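Local structure of D-alanyl-lipoteichoic acid synthetase (Streptococcus pneumoniae, 3BMA) at residues M7-L11 against G12-R16; F248-E251 against Q252-D256; K301-M304 against D305-L309. The protein probably takes part in the D-alanylation of lipoteichoic acid during cell wall biogenesis, as a member of the DltD family. The protein carries 1 engineered substitution. One frame throughout, in Å; residues are numbered along the deposited sequence.

Overall arrangement
From the N terminus, contact 1 comes first: it starts helix 11-18, where the leading loop turns into the first helical turn, and sits against helix 29-36. Contact 2 follows much later at the C-terminal end of helix 246-253. Contact 3 comes next, on helix 301-307, after strand 291-296 of the parallel sheet. Each closes only a local turn, and the three lie in series, so none nests in or crosses another. Contacts 2 and 3 join helix 246-253 to helix 301-307: Ile253 CD1 packs 4.0 Å from Trp303 CZ3, and Phe248 and Trp303 both touch Thr349. Contact 1 lies across the chain's centre from contact 3, with centres about 44 Å apart.

Contact 1: residues M7-L11 against G12-R16; sequences MHHNL and GAEKR
Asn10 caps the start of helix 11-18 through its side-chain OD1. CG lies anti to the backbone N (chi1 -180°), which carries OD1 to Ala13 N at 3.1 Å. The N-H comes from above the amide carbonyl, 50° out of its plane. As the N-cap residue, Asn10 thus satisfies an N-H of the first turn that has no earlier helical carbonyl to use. OD1 has a second partner: a water 3.0 Å away donates to it and accepts from Arg16 NH2. The Arg16 guanidinium lies with one face over Gly12 O.

His9 and Glu14 meet differently. Glu14 OE2 sits at the edge of the His9 ring, in its plane, and touches His9 CB at 3.2 Å. Ring and carboxylate planes stand almost perpendicular, 89° apart. In the backbone, Glu14 N makes a weak bond to Asn10 O, and Lys15 N bonds to Leu11 O at 3.2 Å, the regular bonds of the starting helix. Leu11 CD1 lies 3.8 Å from Lys15 CE, a methyl against the extended lysine chain.

Glu14 OE1 is also close to Asp38 OD1, which could favour protonation of one of the two. Helix 29-36 packs beside this start: Arg34 touches Asn10 and Glu14, and its carbonyl takes a weak bond from His9 ND1. Leu11 rests on Val41 just before strand 43-47, while Lys15 makes a long, weak ion pair with Glu65 of helix 60-66.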
ATOM      1  N   MET C   7      -6.980   7.535 -26.801  1.00110.08           N
ATOM      2  CA  MET C   7      -8.342   8.131 -26.944  1.00110.80           C
ATOM      3  C   MET C   7      -8.540   8.868 -28.270  1.00108.18           C
ATOM      4  O   MET C   7      -8.222  10.055 -28.391  1.00107.93           O
ATOM      5  CB  MET C   7      -8.658   9.058 -25.762  1.00112.76           C
ATOM      6  CG  MET C   7      -9.703   8.515 -24.794  1.00116.05           C
ATOM      7  SD  MET C   7     -11.395   8.780 -25.375  1.00117.51           S
ATOM      8  CE  MET C   7     -12.338   8.115 -24.006  1.00112.70           C
ATOM      9  N   HIS C   8      -9.053   8.144 -29.263  1.00104.00           N
ATOM     10  CA  HIS C   8      -9.544   8.760 -30.491  1.00 98.76           C
ATOM     11  C   HIS C   8     -10.990   8.338 -30.737  1.00 91.48           C
ATOM     12  O   HIS C   8     -11.414   7.257 -30.318  1.00 90.14           O
ATOM     13  CB  HIS C   8      -8.653   8.443 -31.696  1.00102.67           C
ATOM     14  CG  HIS C   8      -8.615   9.540 -32.717  1.00108.80           C
ATOM     15  ND1 HIS C   8      -9.518   9.623 -33.757  1.00109.98           N
ATOM     16  CD2 HIS C   8      -7.792  10.607 -32.849  1.00111.33           C
ATOM     17  CE1 HIS C   8      -9.247  10.690 -34.488  1.00110.54           C
ATOM     18  NE2 HIS C   8      -8.205  11.304 -33.959  1.00112.13           N
ATOM     19  N   HIS C   9     -11.732   9.198 -31.425  1.00 83.44           N
ATOM     20  CA  HIS C   9     -13.188   9.117 -31.460  1.00 71.61           C
ATOM     21  C   HIS C   9     -13.741   8.572 -32.772  1.00 69.93           C
ATOM     22  O   HIS C   9     -13.294   8.950 -33.856  1.00 73.24           O
ATOM     23  CB  HIS C   9     -13.780  10.501 -31.177  1.00 66.55           C
ATOM     24  CG  HIS C   9     -13.330  11.093 -29.877  1.00 56.31           C
ATOM     25  ND1 HIS C   9     -14.011  10.898 -28.695  1.00 52.31           N
ATOM     26  CD2 HIS C   9     -12.259  11.864 -29.571  1.00 55.91           C
ATOM     27  CE1 HIS C   9     -13.381  11.527 -27.718  1.00 43.78           C
ATOM     28  NE2 HIS C   9     -12.316  12.121 -28.223  1.00 45.86           N
ATOM     29  N   ASN C  10     -14.717   7.676 -32.656  1.00 66.57           N
ATOM     30  CA  ASN C  10     -15.479   7.200 -33.802  1.00 64.29           C
ATOM     31  C   ASN C  10     -16.889   7.778 -33.745  1.00 63.20           C
ATOM     32  O   ASN C  10     -17.633   7.510 -32.802  1.00 65.31           O
ATOM     33  CB  ASN C  10     -15.516   5.669 -33.827  1.00 64.72           C
ATOM     34  CG  ASN C  10     -16.293   5.116 -35.009  1.00 68.26           C
ATOM     35  OD1 ASN C  10     -17.243   4.352 -34.837  1.00 62.69           O
ATOM     36  ND2 ASN C  10     -15.891   5.498 -36.218  1.00 74.76           N
ATOM     37  N   LEU C  11     -17.241   8.575 -34.752  1.00 62.12           N
ATOM     38  CA  LEU C  11     -18.536   9.265 -34.812  1.00 58.93           C
ATOM     39  C   LEU C  11     -19.726   8.302 -34.902  1.00 56.07           C
ATOM     40  O   LEU C  11     -20.780   8.556 -34.308  1.00 50.38           O
ATOM     41  CB  LEU C  11     -18.547  10.270 -35.977  1.00 59.96           C
ATOM     42  CG  LEU C  11     -19.809  11.051 -36.379  1.00 59.61           C
ATOM     43  CD1 LEU C  11     -20.388  11.843 -35.224  1.00 54.72           C
ATOM     44  CD2 LEU C  11     -19.518  11.971 -37.556  1.00 61.57           C
ATOM     45  N   GLY C  12     -19.536   7.202 -35.631  1.00 52.81           N
ATOM     46  CA  GLY C  12     -20.561   6.175 -35.805  1.00 50.56           C
ATOM     47  C   GLY C  12     -20.982   5.495 -34.515  1.00 50.85           C
ATOM     48  O   GLY C  12     -22.178   5.338 -34.260  1.00 51.99           O
ATOM     49  N   ALA C  13     -19.997   5.112 -33.700  1.00 46.85           N
ATOM     50  CA  ALA C  13     -20.235   4.419 -32.427  1.00 44.96           C
ATOM     51  C   ALA C  13     -20.904   5.312 -31.390  1.00 45.52           C
ATOM     52  O   ALA C  13     -21.691   4.839 -30.568  1.00 48.72           O
ATOM     53  CB  ALA C  13     -18.936   3.853 -31.877  1.00 41.15           C
ATOM     54  N   GLU C  14     -20.585   6.602 -31.445  1.00 43.67           N
ATOM     55  CA  GLU C  14     -21.125   7.587 -30.513  1.00 46.47           C
ATOM     56  C   GLU C  14     -22.582   7.931 -30.776  1.00 45.46           C
ATOM     57  O   GLU C  14     -23.337   8.168 -29.836  1.00 45.93           O
ATOM     58  CB  GLU C  14     -20.276   8.848 -30.538  1.00 45.44           C
ATOM     59  CG  GLU C  14     -18.901   8.629 -29.965  1.00 50.79           C
ATOM     60  CD  GLU C  14     -17.930   9.704 -30.365  1.00 53.10           C
ATOM     61  OE1 GLU C  14     -18.369  10.836 -30.655  1.00 56.56           O
ATOM     62  OE2 GLU C  14     -16.722   9.410 -30.385  1.00 57.87           O
ATOM     63  N   LYS C  15     -22.965   7.956 -32.050  1.00 45.92           N
ATOM     64  CA  LYS C  15     -24.346   8.210 -32.443  1.00 46.13           C
ATOM     65  C   LYS C  15     -25.267   7.080 -31.999  1.00 46.82           C
ATOM     66  O   LYS C  15     -26.399   7.329 -31.578  1.00 53.43           O
ATOM     67  CB  LYS C  15     -24.453   8.428 -33.955  1.00 47.70           C
ATOM     68  CG  LYS C  15     -23.935   9.781 -34.414  1.00 51.79           C
ATOM     69  CD  LYS C  15     -24.246  10.036 -35.878  1.00 57.55           C
ATOM     70  CE  LYS C  15     -24.053  11.508 -36.224  1.00 59.71           C
ATOM     71  NZ  LYS C  15     -24.221  11.769 -37.677  1.00 61.67           N
ATOM     72  N   ARG C  16     -24.767   5.847 -32.081  1.00 44.10           N
ATOM     73  CA  ARG C  16     -25.525   4.666 -31.659  1.00 42.98           C
ATOM     74  C   ARG C  16     -25.686   4.592 -30.140  1.00 41.78           C
ATOM     75  O   ARG C  16     -26.736   4.179 -29.646  1.00 37.24           O
ATOM     76  CB  ARG C  16     -24.879   3.390 -32.201  1.00 44.23           C
ATOM     77  CG  ARG C  16     -24.881   3.326 -33.715  1.00 50.33           C
ATOM     78  CD  ARG C  16     -24.257   2.058 -34.246  1.00 55.66           C
ATOM     79  NE  ARG C  16     -23.531   2.342 -35.482  1.00 65.92           N
ATOM     80  CZ  ARG C  16     -22.205   2.339 -35.594  1.00 65.13           C
ATOM     81  NH1 ARG C  16     -21.444   2.032 -34.553  1.00 58.81           N
ATOM     82  NH2 ARG C  16     -21.639   2.620 -36.760  1.00 70.45           N
TER
HETATM   83  O   HOH W   1     -18.866   3.415 -37.128  1.00 51.07           O

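Contact 2: residues F248-E251 against Q252-D256; sequences FYNE and QIKKD
Tyr249 O is gripped by two N-H groups. Lys254 N gives the shorter bond, 2.8 Å, and approaches almost in line with the carbonyl, at a C=O...N angle of 175°. Its N-H is less well aimed, with an angle of 133° at the hydrogen. Ile253 N adds a weak bond at 3.4 Å. One residue earlier, Gln252 N bonds to Phe248 O at 3.1 Å and is much straighter at the hydrogen.

The bond from Lys254 spans five residues and makes a wider pi-type turn. This wider turn lies in the last part of helix 246-253, just before the chain runs into a loop.

The Phe248 ring offers one face to Gln252 CB. This is a CH-pi contact, 4.2 Å from CB to the ring centroid and offset toward the rim. The bend of the Gln252 chain at chi2 (81°) brings OE1 to 3.6 Å from Phe248 CE1. Ile253 bridges both aromatics: its CD1 meets Phe248 CE2 at 3.7 Å and its CG2 meets Tyr249 CE2 at 3.8 Å, both obliquely. Beside them Lys254 CD passes Asn250 OD1. Outside this turn, Phe248 also rests on Asp348 and Thr349, and Tyr249 on Leu257.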
ATOM      1  N   PHE C 248     -49.616   1.317 -25.198  1.00 67.29           N
ATOM      2  CA  PHE C 248     -49.587   1.584 -23.757  1.00 66.11           C
ATOM      3  C   PHE C 248     -50.934   1.341 -23.073  1.00 68.55           C
ATOM      4  O   PHE C 248     -50.980   0.804 -21.962  1.00 67.77           O
ATOM      5  CB  PHE C 248     -49.107   3.014 -23.469  1.00 60.70           C
ATOM      6  CG  PHE C 248     -49.026   3.342 -22.000  1.00 56.19           C
ATOM      7  CD1 PHE C 248     -47.896   3.005 -21.263  1.00 58.03           C
ATOM      8  CD2 PHE C 248     -50.083   3.981 -21.349  1.00 53.11           C
ATOM      9  CE1 PHE C 248     -47.817   3.299 -19.906  1.00 58.79           C
ATOM     10  CE2 PHE C 248     -50.011   4.279 -19.991  1.00 50.96           C
ATOM     11  CZ  PHE C 248     -48.878   3.937 -19.269  1.00 56.62           C
ATOM     12  N   TYR C 249     -52.015   1.765 -23.728  1.00 72.00           N
ATOM     13  CA  TYR C 249     -53.368   1.645 -23.182  1.00 70.12           C
ATOM     14  C   TYR C 249     -53.768   0.190 -22.941  1.00 68.91           C
ATOM     15  O   TYR C 249     -54.362  -0.118 -21.912  1.00 71.49           O
ATOM     16  CB  TYR C 249     -54.388   2.343 -24.092  1.00 71.23           C
ATOM     17  CG  TYR C 249     -55.822   2.240 -23.617  1.00 73.78           C
ATOM     18  CD1 TYR C 249     -56.723   1.377 -24.244  1.00 78.78           C
ATOM     19  CD2 TYR C 249     -56.281   3.006 -22.544  1.00 72.83           C
ATOM     20  CE1 TYR C 249     -58.043   1.274 -23.812  1.00 78.85           C
ATOM     21  CE2 TYR C 249     -57.602   2.911 -22.103  1.00 73.07           C
ATOM     22  CZ  TYR C 249     -58.475   2.044 -22.744  1.00 73.72           C
ATOM     23  OH  TYR C 249     -59.780   1.944 -22.322  1.00 72.77           O
ATOM     24  N   ASN C 250     -53.424  -0.685 -23.885  1.00 66.35           N
ATOM     25  CA  ASN C 250     -53.721  -2.115 -23.784  1.00 67.75           C
ATOM     26  C   ASN C 250     -52.993  -2.826 -22.645  1.00 69.50           C
ATOM     27  O   ASN C 250     -53.552  -3.724 -22.012  1.00 68.90           O
ATOM     28  CB  ASN C 250     -53.403  -2.826 -25.104  1.00 68.77           C
ATOM     29  CG  ASN C 250     -54.349  -2.437 -26.228  1.00 70.20           C
ATOM     30  OD1 ASN C 250     -55.540  -2.201 -26.008  1.00 65.38           O
ATOM     31  ND2 ASN C 250     -53.821  -2.380 -27.445  1.00 68.91           N
ATOM     32  N   GLU C 251     -51.759  -2.406 -22.383  1.00 70.12           N
ATOM     33  CA  GLU C 251     -50.870  -3.129 -21.475  1.00 73.29           C
ATOM     34  C   GLU C 251     -50.933  -2.701 -20.006  1.00 73.33           C
ATOM     35  O   GLU C 251     -50.877  -3.548 -19.113  1.00 74.17           O
ATOM     36  CB  GLU C 251     -49.431  -3.092 -21.996  1.00 75.93           C
ATOM     37  CG  GLU C 251     -49.196  -4.007 -23.200  1.00 84.79           C
ATOM     38  CD  GLU C 251     -47.954  -3.647 -24.006  1.00 93.28           C
ATOM     39  OE1 GLU C 251     -47.089  -2.898 -23.498  1.00 96.29           O
ATOM     40  OE2 GLU C 251     -47.843  -4.122 -25.156  1.00 91.89           O
ATOM     41  N   GLN C 252     -51.049  -1.397 -19.758  1.00 73.19           N
ATOM     42  CA  GLN C 252     -50.995  -0.867 -18.390  1.00 73.09           C
ATOM     43  C   GLN C 252     -52.331  -0.416 -17.791  1.00 70.98           C
ATOM     44  O   GLN C 252     -52.452  -0.305 -16.569  1.00 72.47           O
ATOM     45  CB  GLN C 252     -49.966   0.265 -18.279  1.00 74.25           C
ATOM     46  CG  GLN C 252     -48.621  -0.152 -17.690  1.00 76.39           C
ATOM     47  CD  GLN C 252     -47.707  -0.821 -18.701  1.00 80.71           C
ATOM     48  OE1 GLN C 252     -47.470  -0.295 -19.790  1.00 80.35           O
ATOM     49  NE2 GLN C 252     -47.178  -1.984 -18.337  1.00 85.15           N
ATOM     50  N   ILE C 253     -53.323  -0.148 -18.640  1.00 68.84           N
ATOM     51  CA  ILE C 253     -54.557   0.510 -18.187  1.00 68.43           C
ATOM     52  C   ILE C 253     -55.861  -0.230 -18.544  1.00 68.01           C
ATOM     53  O   ILE C 253     -56.812  -0.216 -17.755  1.00 66.78           O
ATOM     54  CB  ILE C 253     -54.564   2.023 -18.614  1.00 69.74           C
ATOM     55  CG1 ILE C 253     -53.723   2.840 -17.624  1.00 67.77           C
ATOM     56  CG2 ILE C 253     -55.978   2.609 -18.703  1.00 68.94           C
ATOM     57  CD1 ILE C 253     -53.234   4.162 -18.146  1.00 69.21           C
ATOM     58  N   LYS C 254     -55.878  -0.903 -19.698  1.00 71.55           N
ATOM     59  CA  LYS C 254     -57.089  -1.541 -20.252  1.00 74.63           C
ATOM     60  C   LYS C 254     -57.861  -2.444 -19.286  1.00 75.50           C
ATOM     61  O   LYS C 254     -59.027  -2.176 -18.988  1.00 73.41           O
ATOM     62  CB  LYS C 254     -56.760  -2.313 -21.535  1.00 73.51           C
ATOM     63  CG  LYS C 254     -57.975  -2.829 -22.303  1.00 73.35           C
ATOM     64  CD  LYS C 254     -57.567  -3.729 -23.471  1.00 77.87           C
ATOM     65  CE  LYS C 254     -56.984  -5.061 -22.992  1.00 79.03           C
ATOM     66  NZ  LYS C 254     -56.672  -5.982 -24.121  1.00 75.97           N
ATOM     67  N   LYS C 255     -57.212  -3.501 -18.799  1.00 78.63           N
ATOM     68  CA  LYS C 255     -57.883  -4.472 -17.927  1.00 83.39           C
ATOM     69  C   LYS C 255     -57.984  -4.032 -16.458  1.00 84.39           C
ATOM     70  O   LYS C 255     -58.791  -4.577 -15.700  1.00 86.33           O
ATOM     71  CB  LYS C 255     -57.263  -5.876 -18.052  1.00 84.06           C
ATOM     72  CG  LYS C 255     -55.831  -6.024 -17.528  1.00 86.47           C
ATOM     73  CD  LYS C 255     -54.788  -5.940 -18.641  1.00 88.10           C
ATOM     74  CE  LYS C 255     -54.706  -7.238 -19.442  1.00 81.48           C
ATOM     75  NZ  LYS C 255     -53.651  -7.169 -20.488  1.00 71.35           N
ATOM     76  N   ASP C 256     -57.177  -3.046 -16.069  1.00 83.41           N
ATOM     77  CA  ASP C 256     -57.192  -2.517 -14.701  1.00 82.85           C
ATOM     78  C   ASP C 256     -58.120  -1.307 -14.536  1.00 81.19           C
ATOM     79  O   ASP C 256     -58.252  -0.769 -13.434  1.00 81.17           O
ATOM     80  CB  ASP C 256     -55.771  -2.155 -14.248  1.00 84.72           C
ATOM     81  CG  ASP C 256     -54.920  -3.376 -13.934  1.00 88.81           C
ATOM     82  OD1 ASP C 256     -54.092  -3.294 -13.002  1.00 89.40           O
ATOM     83  OD2 ASP C 256     -55.070  -4.414 -14.615  1.00 91.99           O
TER

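Contact 3: residues K301-M304 against D305-L309; sequences KKWM and DYAGL
Helix 301-307 ends here in a Schellman-like glycine C-cap. Met304 O, in the last turn, receives weak bonds from both Gly308 N and Leu309 N, each at 2.9 Å. The second is the six-to-one bond expected of this motif. Gly308 leaves helical angles with a positive phi of 84°, which turns the chain back so that Leu309 returns to the helix. Its CB then packs on Met304 CB at 3.7 Å. Further out, Met304 SD lies beside Leu309 CD1.

The turn before is regular. Ala307 N bonds to Trp303 O at 2.8 Å, and Asp305 N to Lys301 O at 2.9 Å; Tyr306 N reaches Lys302 O only weakly. The Ala307 methyl stands over one face of the Trp303 indole. This is a CH-pi contact, 4.0 Å from CB to the centroid of the six-membered ring and 17° off its normal. A chi1 of 160° swings the indole forward along the helix to Ala307. The Lys301 chain bends twice and carries NZ away from Asp305, 6.7 Å from OD1. Its amine instead makes a long, weak ion pair with Glu311.

The end of the Tyr306 side chain leads off the helix, and OH hydrogen-bonds to Leu257 O. Met304 and Asp305 touch Glu311 of helix 311-326, and Leu309 packs on Tyr314 of the same helix. The weak six-to-one bond, the positive-phi glycine and the apolar contact of Met304 with Leu309 together mark a Schellman-like helix end.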
ATOM      1  N   LYS C 301     -54.405  15.026 -18.455  1.00 55.52           N
ATOM      2  CA  LYS C 301     -55.518  15.626 -17.699  1.00 55.60           C
ATOM      3  C   LYS C 301     -56.761  14.740 -17.678  1.00 52.89           C
ATOM      4  O   LYS C 301     -57.443  14.649 -16.651  1.00 49.82           O
ATOM      5  CB  LYS C 301     -55.856  17.023 -18.235  1.00 55.14           C
ATOM      6  CG  LYS C 301     -56.912  17.794 -17.432  1.00 58.82           C
ATOM      7  CD  LYS C 301     -57.040  19.245 -17.888  1.00 60.64           C
ATOM      8  CE  LYS C 301     -56.330  20.215 -16.942  1.00 70.33           C
ATOM      9  NZ  LYS C 301     -54.847  20.044 -16.888  1.00 68.90           N
ATOM     10  N   LYS C 302     -57.032  14.083 -18.808  1.00 53.14           N
ATOM     11  CA  LYS C 302     -58.159  13.156 -18.904  0.50 56.61           C
ATOM     12  C   LYS C 302     -57.937  11.922 -18.036  1.00 58.85           C
ATOM     13  O   LYS C 302     -58.899  11.332 -17.532  1.00 60.57           O
ATOM     14  CB  LYS C 302     -58.438  12.762 -20.357  0.50 57.26           C
ATOM     15  CG  LYS C 302     -59.222  13.814 -21.133  0.50 59.45           C
ATOM     16  CD  LYS C 302     -59.762  13.269 -22.445  0.50 59.77           C
ATOM     17  CE  LYS C 302     -60.518  14.344 -23.211  0.50 62.07           C
ATOM     18  NZ  LYS C 302     -61.058  13.839 -24.501  0.50 61.41           N
ATOM     19  N   TRP C 303     -56.670  11.554 -17.852  1.00 57.39           N
ATOM     20  CA  TRP C 303     -56.291  10.476 -16.951  1.00 55.55           C
ATOM     21  C   TRP C 303     -56.425  10.908 -15.498  1.00 56.83           C
ATOM     22  O   TRP C 303     -56.950  10.159 -14.674  1.00 60.66           O
ATOM     23  CB  TRP C 303     -54.860  10.012 -17.232  1.00 55.26           C
ATOM     24  CG  TRP C 303     -54.222   9.259 -16.095  1.00 55.21           C
ATOM     25  CD1 TRP C 303     -53.212   9.698 -15.287  1.00 53.37           C
ATOM     26  CD2 TRP C 303     -54.566   7.944 -15.628  1.00 60.14           C
ATOM     27  NE1 TRP C 303     -52.895   8.738 -14.355  1.00 55.25           N
ATOM     28  CE2 TRP C 303     -53.712   7.651 -14.539  1.00 60.03           C
ATOM     29  CE3 TRP C 303     -55.511   6.984 -16.024  1.00 55.72           C
ATOM     30  CZ2 TRP C 303     -53.773   6.439 -13.839  1.00 56.32           C
ATOM     31  CZ3 TRP C 303     -55.571   5.779 -15.330  1.00 53.44           C
ATOM     32  CH2 TRP C 303     -54.706   5.519 -14.248  1.00 51.94           C
ATOM     33  N   MET C 304     -55.950  12.116 -15.195  1.00 57.67           N
ATOM     34  CA  MET C 304     -55.914  12.604 -13.818  1.00 58.86           C
ATOM     35  C   MET C 304     -57.305  12.964 -13.272  1.00 61.33           C
ATOM     36  O   MET C 304     -57.529  12.914 -12.061  1.00 63.23           O
ATOM     37  CB  MET C 304     -54.866  13.723 -13.648  1.00 60.00           C
ATOM     38  CG  MET C 304     -55.348  15.165 -13.688  1.00 59.66           C
ATOM     39  SD  MET C 304     -54.009  16.297 -13.220  1.00 54.90           S
ATOM     40  CE  MET C 304     -53.129  16.413 -14.756  1.00 50.47           C
ATOM     41  N   ASP C 305     -58.226  13.309 -14.173  1.00 63.66           N
ATOM     42  CA  ASP C 305     -59.638  13.490 -13.830  1.00 63.63           C
ATOM     43  C   ASP C 305     -60.283  12.147 -13.503  1.00 61.78           C
ATOM     44  O   ASP C 305     -61.092  12.052 -12.578  1.00 59.13           O
ATOM     45  CB  ASP C 305     -60.403  14.167 -14.975  1.00 66.34           C
ATOM     46  CG  ASP C 305     -60.099  15.656 -15.093  1.00 68.11           C
ATOM     47  OD1 ASP C 305     -59.601  16.260 -14.118  1.00 61.02           O
ATOM     48  OD2 ASP C 305     -60.371  16.224 -16.173  1.00 68.25           O
ATOM     49  N   TYR C 306     -59.913  11.119 -14.267  1.00 61.49           N
ATOM     50  CA  TYR C 306     -60.399   9.757 -14.051  1.00 60.97           C
ATOM     51  C   TYR C 306     -59.835   9.147 -12.767  1.00 59.33           C
ATOM     52  O   TYR C 306     -60.580   8.565 -11.977  1.00 61.36           O
ATOM     53  CB  TYR C 306     -60.076   8.858 -15.253  1.00 61.54           C
ATOM     54  CG  TYR C 306     -60.722   7.488 -15.185  1.00 66.93           C
ATOM     55  CD1 TYR C 306     -62.054   7.307 -15.560  1.00 72.35           C
ATOM     56  CD2 TYR C 306     -60.004   6.372 -14.744  1.00 67.93           C
ATOM     57  CE1 TYR C 306     -62.658   6.052 -15.498  1.00 73.24           C
ATOM     58  CE2 TYR C 306     -60.600   5.112 -14.677  1.00 69.41           C
ATOM     59  CZ  TYR C 306     -61.926   4.961 -15.055  1.00 70.73           C
ATOM     60  OH  TYR C 306     -62.524   3.725 -14.996  1.00 64.58           O
ATOM     61  N   ALA C 307     -58.524   9.290 -12.570  1.00 56.51           N
ATOM     62  CA  ALA C 307     -57.833   8.707 -11.420  1.00 51.42           C
ATOM     63  C   ALA C 307     -57.969   9.529 -10.140  1.00 52.17           C
ATOM     64  O   ALA C 307     -57.670   9.034  -9.056  1.00 59.22           O
ATOM     65  CB  ALA C 307     -56.366   8.466 -11.746  1.00 53.04           C
ATOM     66  N   GLY C 308     -58.406  10.780 -10.265  1.00 48.76           N
ATOM     67  CA  GLY C 308     -58.626  11.637  -9.096  1.00 39.99           C
ATOM     68  C   GLY C 308     -57.382  12.341  -8.590  1.00 39.60           C
ATOM     69  O   GLY C 308     -57.331  12.776  -7.437  1.00 47.98           O
ATOM     70  N   LEU C 309     -56.380  12.453  -9.457  1.00 43.96           N
ATOM     71  CA  LEU C 309     -55.136  13.153  -9.148  1.00 45.31           C
ATOM     72  C   LEU C 309     -55.402  14.661  -9.159  1.00 45.12           C
ATOM     73  O   LEU C 309     -55.763  15.226 -10.191  1.00 43.67           O
ATOM     74  CB  LEU C 309     -54.059  12.765 -10.172  1.00 45.65           C
ATOM     75  CG  LEU C 309     -52.539  12.882  -9.961  1.00 47.93           C
ATOM     76  CD1 LEU C 309     -51.996  14.283 -10.223  1.00 52.08           C
ATOM     77  CD2 LEU C 309     -52.121  12.384  -8.594  1.00 47.07           C
TER